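Local coordinates for Non-structural protein 3 (Porcine deltacoronavirus, PDB 6LN0), which is a multidomain coronavirus replicase subunit whose modelled region joins a macro domain to a papain-like protease, which probably cleaves the viral polyprotein, at residues Y351-Q355 and S383-T388. Residues are numbered along the deposited sequence.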
ATOM      1  N   TYR A 351      38.016  -1.787  24.941  1.00 49.03           N
ATOM      2  CA  TYR A 351      37.566  -0.441  24.639  1.00 43.52           C
ATOM      3  C   TYR A 351      38.128   0.522  25.666  1.00 47.08           C
ATOM      4  O   TYR A 351      37.907   0.360  26.868  1.00 48.21           O
ATOM      5  CB  TYR A 351      36.043  -0.352  24.642  1.00 47.35           C
ATOM      6  CG  TYR A 351      35.566   1.062  24.409  1.00 43.51           C
ATOM      7  CD1 TYR A 351      36.144   1.832  23.414  1.00 43.07           C
ATOM      8  CD2 TYR A 351      34.551   1.627  25.173  1.00 46.07           C
ATOM      9  CE1 TYR A 351      35.747   3.113  23.172  1.00 44.47           C
ATOM     10  CE2 TYR A 351      34.119   2.934  24.927  1.00 45.86           C
ATOM     11  CZ  TYR A 351      34.735   3.673  23.918  1.00 49.11           C
ATOM     12  OH  TYR A 351      34.352   4.970  23.624  1.00 47.82           O
ATOM     13  N   ASP A 352      38.814   1.548  25.181  1.00 50.89           N
ATOM     14  CA  ASP A 352      39.479   2.530  26.029  1.00 49.56           C
ATOM     15  C   ASP A 352      39.023   3.918  25.612  1.00 47.16           C
ATOM     16  O   ASP A 352      39.433   4.399  24.540  1.00 51.11           O
ATOM     17  CB  ASP A 352      40.993   2.378  25.910  1.00 50.79           C
ATOM     18  CG  ASP A 352      41.749   3.226  26.920  1.00 53.56           C
ATOM     19  OD1 ASP A 352      41.239   4.309  27.288  1.00 48.15           O
ATOM     20  OD2 ASP A 352      42.865   2.807  27.317  1.00 56.56           O
ATOM     21  N   PRO A 353      38.205   4.604  26.411  1.00 49.92           N
ATOM     22  CA  PRO A 353      37.668   5.900  25.970  1.00 48.26           C
ATOM     23  C   PRO A 353      38.711   6.971  25.669  1.00 49.36           C
ATOM     24  O   PRO A 353      38.327   8.022  25.147  1.00 53.64           O
ATOM     25  CB  PRO A 353      36.753   6.330  27.132  1.00 47.65           C
ATOM     26  CG  PRO A 353      36.761   5.210  28.115  1.00 51.02           C
ATOM     27  CD  PRO A 353      37.391   4.013  27.482  1.00 52.31           C
ATOM     28  N   ILE A 354      39.995   6.778  25.977  1.00 53.21           N
ATOM     29  CA  ILE A 354      40.995   7.768  25.606  1.00 55.13           C
ATOM     30  C   ILE A 354      42.049   7.236  24.659  1.00 53.27           C
ATOM     31  O   ILE A 354      42.982   7.931  24.283  1.00 56.47           O
ATOM     32  CB  ILE A 354      41.665   8.405  26.848  1.00 58.24           C
ATOM     33  CG1 ILE A 354      42.427   7.351  27.637  1.00 55.66           C
ATOM     34  CG2 ILE A 354      40.636   9.127  27.717  1.00 54.59           C
ATOM     35  CD1 ILE A 354      43.305   7.965  28.690  1.00 60.16           C
ATOM     36  N   GLN A 355      41.903   5.958  24.208  1.00 57.55           N
ATOM     37  CA  GLN A 355      42.844   5.373  23.276  1.00 55.87           C
ATOM     38  C   GLN A 355      42.081   4.495  22.281  1.00 47.37           C
ATOM     39  O   GLN A 355      41.777   3.328  22.570  1.00 48.80           O
ATOM     40  CB  GLN A 355      43.913   4.585  24.029  1.00 48.20           C
ATOM     41  CG  GLN A 355      44.774   3.774  23.143  1.00 50.79           C
ATOM     42  CD  GLN A 355      45.970   4.542  22.679  1.00 64.62           C
ATOM     43  OE1 GLN A 355      45.843   5.551  21.980  1.00 67.98           O
ATOM     44  NE2 GLN A 355      47.149   4.092  23.082  1.00 63.70           N
ATOM     45  N   SER A 383      32.905   1.014  28.405  1.00 54.19           N
ATOM     46  CA  SER A 383      33.798   0.967  29.559  1.00 52.66           C
ATOM     47  C   SER A 383      33.346   1.954  30.624  1.00 53.14           C
ATOM     48  O   SER A 383      32.700   2.964  30.332  1.00 49.86           O
ATOM     49  CB  SER A 383      35.254   1.279  29.204  1.00 55.52           C
ATOM     50  OG  SER A 383      36.122   0.997  30.310  1.00 61.06           O
ATOM     51  N   ALA A 384      33.747   1.662  31.861  1.00 62.43           N
ATOM     52  CA  ALA A 384      33.462   2.507  33.008  1.00 60.00           C
ATOM     53  C   ALA A 384      34.433   3.669  33.156  1.00 57.17           C
ATOM     54  O   ALA A 384      34.214   4.522  34.019  1.00 60.89           O
ATOM     55  CB  ALA A 384      33.474   1.657  34.275  1.00 51.59           C
ATOM     56  N   ASP A 385      35.486   3.738  32.345  1.00 60.67           N
ATOM     57  CA  ASP A 385      36.487   4.782  32.520  1.00 59.06           C
ATOM     58  C   ASP A 385      35.939   6.130  32.071  1.00 63.98           C
ATOM     59  O   ASP A 385      34.863   6.229  31.477  1.00 69.98           O
ATOM     60  CB  ASP A 385      37.760   4.453  31.744  1.00 58.82           C
ATOM     61  CG  ASP A 385      38.296   3.073  32.073  1.00 64.83           C
ATOM     62  OD1 ASP A 385      37.525   2.253  32.623  1.00 73.22           O
ATOM     63  OD2 ASP A 385      39.474   2.793  31.774  1.00 57.42           O
ATOM     64  N   GLU A 386      36.702   7.175  32.339  1.00 61.60           N
ATOM     65  CA  GLU A 386      36.120   8.458  31.999  1.00 67.49           C
ATOM     66  C   GLU A 386      36.746   9.016  30.730  1.00 67.89           C
ATOM     67  O   GLU A 386      37.958   8.888  30.515  1.00 63.83           O
ATOM     68  CB  GLU A 386      36.279   9.479  33.140  1.00 69.64           C
ATOM     69  CG  GLU A 386      35.262   9.297  34.282  1.00 74.46           C
ATOM     70  CD  GLU A 386      34.054  10.231  34.172  1.00 80.34           C
ATOM     71  OE1 GLU A 386      34.083  11.148  33.316  1.00 78.97           O
ATOM     72  OE2 GLU A 386      33.068  10.038  34.934  1.00 87.95           O
ATOM     73  N   PRO A 387      35.943   9.638  29.882  1.00 59.62           N
ATOM     74  CA  PRO A 387      36.468  10.205  28.645  1.00 61.66           C
ATOM     75  C   PRO A 387      37.027  11.599  28.872  1.00 61.94           C
ATOM     76  O   PRO A 387      36.646  12.303  29.805  1.00 68.41           O
ATOM     77  CB  PRO A 387      35.224  10.264  27.757  1.00 58.71           C
ATOM     78  CG  PRO A 387      34.141  10.614  28.749  1.00 57.48           C
ATOM     79  CD  PRO A 387      34.492   9.842  30.008  1.00 61.51           C
ATOM     80  N   THR A 388      37.921  12.003  27.968  1.00 64.02           N
ATOM     81  CA  THR A 388      38.517  13.334  27.985  1.00 62.45           C
ATOM     82  C   THR A 388      38.192  14.139  26.732  1.00 67.48           C
ATOM     83  O   THR A 388      38.816  15.183  26.499  1.00 67.65           O
ATOM     84  CB  THR A 388      40.037  13.242  28.147  1.00 67.81           C
ATOM     85  OG1 THR A 388      40.609  12.768  26.924  1.00 67.87           O
ATOM     86  CG2 THR A 388      40.417  12.293  29.285  1.00 64.68           C
TER
HETATM   87  O   HOH W   1      39.510   0.779  29.282  1.00 55.68           O
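At S383, the last residue of strand 376-383, the CA-to-CB bond points at the loop 351-355, and CB lies 3.7 Å from Y351 O and 3.9 Å from P353 CD. The backbone N of S383 sits beside the edge of the Y351 ring, near its plane, while the phenol OH is hydrogen-bonded to T420. S383 is backbone hydrogen-bonded to V417 of strand 416-423, on which the side chains of Y351 and P353 also pack. A384 turns away, and D385 brings the chain back: its CB packs 3.8 Å from P353 CG, its OD1 accepts a weak hydrogen bond from S383 OG (3.0 Å), and its OD2 takes a hydrogen from a water (3.2 Å) that also donates to Y351 O (2.9 Å). That water is the polar link between the loops; the direct contacts are van der Waals. Both loops leave the large mixed sheet of the papain-like protease region, following its parallel neighbours 338-346 and 376-383; their touching parts run only 13° apart. The facing loop is shaped by a type I turn, D352 to Q355, closed by Q355 N to D352 O (2.9 Å) and reinforced by an Asx turn, I354 N to D352 OD1 (3.1 Å, 168°). P353 and I354 occupy its two central positions and point across the interface. The CA-to-CB bond of E386 points away, and its carboxylate makes a salt bridge with K393, but E386 O lies 3.9 Å from I354 CG2. P387 then meets P353, CB to CB at 4.3 Å, and T388 CG2 reaches I354 CG2 at 3.5 Å.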